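Local coordinates for putative hemin transport system, substrate-binding protein (Burkholderia cenocepacia J2315, PDB 5GIZ) that binds heme in the periplasm and probably passes it on to an inner-membrane transporter during bacterial heme uptake, at residues P67-A72 and A112-V117. Sequence-based numbering, arbitrary orientation.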
loop_
_atom_site.group_PDB
_atom_site.type_symbol
_atom_site.label_atom_id
_atom_site.label_comp_id
_atom_site.label_asym_id
_atom_site.label_seq_id
_atom_site.Cartn_x
_atom_site.Cartn_y
_atom_site.Cartn_z
ATOM N N PRO A 67 -20.101 13.065 -8.689
ATOM C CA PRO A 67 -20.224 12.070 -7.625
ATOM C C PRO A 67 -21.355 12.374 -6.678
ATOM O O PRO A 67 -21.644 13.529 -6.412
ATOM C CB PRO A 67 -18.914 12.247 -6.840
ATOM C CG PRO A 67 -18.547 13.686 -7.081
ATOM C CD PRO A 67 -18.899 13.908 -8.524
ATOM N N ASP A 68 -21.945 11.327 -6.106
ATOM C CA ASP A 68 -22.791 11.426 -4.929
ATOM C C ASP A 68 -22.005 11.203 -3.640
ATOM O O ASP A 68 -22.415 11.649 -2.556
ATOM C CB ASP A 68 -23.890 10.360 -4.986
ATOM C CG ASP A 68 -24.797 10.546 -6.153
ATOM O OD1 ASP A 68 -25.253 11.725 -6.413
ATOM O OD2 ASP A 68 -25.018 9.598 -6.937
ATOM N N LEU A 69 -20.885 10.479 -3.762
ATOM C CA LEU A 69 -20.078 10.120 -2.591
ATOM C C LEU A 69 -18.634 9.956 -3.000
ATOM O O LEU A 69 -18.377 9.419 -4.047
ATOM C CB LEU A 69 -20.622 8.814 -2.042
ATOM C CG LEU A 69 -19.869 8.115 -0.911
ATOM C CD1 LEU A 69 -19.838 8.968 0.345
ATOM C CD2 LEU A 69 -20.484 6.748 -0.622
ATOM N N VAL A 70 -17.712 10.383 -2.145
ATOM C CA VAL A 70 -16.297 10.181 -2.286
ATOM C C VAL A 70 -15.815 9.414 -1.046
ATOM O O VAL A 70 -16.045 9.851 0.073
ATOM C CB VAL A 70 -15.517 11.521 -2.402
ATOM C CG1 VAL A 70 -14.022 11.281 -2.366
ATOM C CG2 VAL A 70 -15.950 12.328 -3.618
ATOM N N LEU A 71 -15.156 8.296 -1.258
ATOM C CA LEU A 71 -14.452 7.576 -0.237
ATOM C C LEU A 71 -13.005 7.945 -0.354
ATOM O O LEU A 71 -12.392 7.713 -1.394
ATOM C CB LEU A 71 -14.616 6.071 -0.429
ATOM C CG LEU A 71 -16.070 5.587 -0.583
ATOM C CD1 LEU A 71 -16.050 4.077 -0.938
ATOM C CD2 LEU A 71 -16.878 5.920 0.617
ATOM N N ALA A 72 -12.464 8.550 0.701
ATOM C CA ALA A 72 -11.143 9.127 0.641
ATOM C C ALA A 72 -10.197 8.579 1.659
ATOM O O ALA A 72 -10.519 8.483 2.862
ATOM C CB ALA A 72 -11.232 10.644 0.819
ATOM N N ALA A 112 -17.925 -0.815 3.354
ATOM C CA ALA A 112 -19.201 -1.522 3.172
ATOM C C ALA A 112 -20.387 -0.733 3.791
ATOM O O ALA A 112 -21.492 -0.679 3.211
ATOM C CB ALA A 112 -19.124 -2.922 3.771
ATOM N N GLN A 113 -20.139 -0.092 4.931
ATOM C CA GLN A 113 -21.141 0.780 5.546
ATOM C C GLN A 113 -21.482 1.960 4.645
ATOM O O GLN A 113 -22.666 2.233 4.409
ATOM C CB GLN A 113 -20.656 1.339 6.882
ATOM C CG GLN A 113 -21.595 2.414 7.491
ATOM C CD GLN A 113 -22.995 1.930 7.839
ATOM O OE1 GLN A 113 -23.970 2.703 7.781
ATOM N NE2 GLN A 113 -23.114 0.664 8.228
ATOM N N ALA A 114 -20.447 2.656 4.142
ATOM C CA ALA A 114 -20.645 3.851 3.325
ATOM C C ALA A 114 -21.441 3.530 2.072
ATOM O O ALA A 114 -22.222 4.362 1.595
ATOM C CB ALA A 114 -19.314 4.479 2.953
ATOM N N LEU A 115 -21.232 2.322 1.540
ATOM C CA LEU A 115 -21.857 1.848 0.288
ATOM C C LEU A 115 -23.196 1.108 0.508
ATOM O O LEU A 115 -23.815 0.669 -0.457
ATOM C CB LEU A 115 -20.885 0.968 -0.504
ATOM C CG LEU A 115 -19.623 1.673 -1.023
ATOM C CD1 LEU A 115 -18.754 0.665 -1.753
ATOM C CD2 LEU A 115 -19.933 2.859 -1.920
ATOM N N ASP A 116 -23.595 1.006 1.769
ATOM C CA ASP A 116 -24.839 0.347 2.196
ATOM C C ASP A 116 -24.868 -1.090 1.708
ATOM O O ASP A 116 -25.881 -1.594 1.184
ATOM C CB ASP A 116 -26.041 1.155 1.715
ATOM C CG ASP A 116 -27.343 0.671 2.288
ATOM O OD1 ASP A 116 -27.411 0.143 3.428
ATOM O OD2 ASP A 116 -28.343 0.873 1.560
ATOM N N VAL A 117 -23.728 -1.758 1.874
ATOM C CA VAL A 117 -23.656 -3.188 1.605
ATOM C C VAL A 117 -23.066 -3.930 2.801
ATOM O O VAL A 117 -22.039 -4.603 2.690
ATOM C CB VAL A 117 -22.905 -3.502 0.304
ATOM C CG1 VAL A 117 -23.723 -3.050 -0.909
ATOM C CG2 VAL A 117 -21.497 -2.864 0.257
#
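Strand 69-72 faces the C-terminal end of helix 101-114 with the two backbones well apart, the closest CA atoms, those of Leu71 and Ala114, being 8.1 Å from each other, and no hydrogen bond bridges them. Leucine side chains span the gap. Leu69 and Leu71, on alternate positions of the strand, both send CB toward the helix end, whereas Val70 between them turns to the other face of the sheet and packs on Leu62 of helix 59-64. Leu71 has CG anti to its carbonyl carbon (chi1 -52°), and its two methyls part company: CD2 meets CB of Ala114 at 3.7 Å, while CD1 lies 4.2 Å from CD2 of Leu115. Leu69 takes the other course, CG anti to the backbone N (chi1 173°), and leads with a single methyl. CD2 of Leu69 sits 3.7 Å from the carbonyl O of Ala114 and 4.1 Å from CD2 of Leu115. One methyl of Leu115 thus touches both strand leucines, and its side chain crosses each of them obliquely. This is helix-on-sheet packing in a periplasmic binding protein: strand 69-72 is an inner strand of a four-stranded parallel sheet, between 6-11 and 91-94, and the C-terminal end of helix 101-114 packs against one face of it. Leu115 also reaches Val8 on strand 6-11; within the sheet, Leu69 adjoins Thr91 and Thr93 of strand 91-94. Just beyond, the helix closes in a Schellman motif: Asp116 has positive phi (57°), and Val117 N bonds back to Ala112 O at 2.8 Å, as does Asp116 N to Gln113 O at 3.1 Å. The chain then turns directly into helix 118-141, with Val117 as its N-cap and the exposed Asp116 salt-bridged through OD2 to Arg29.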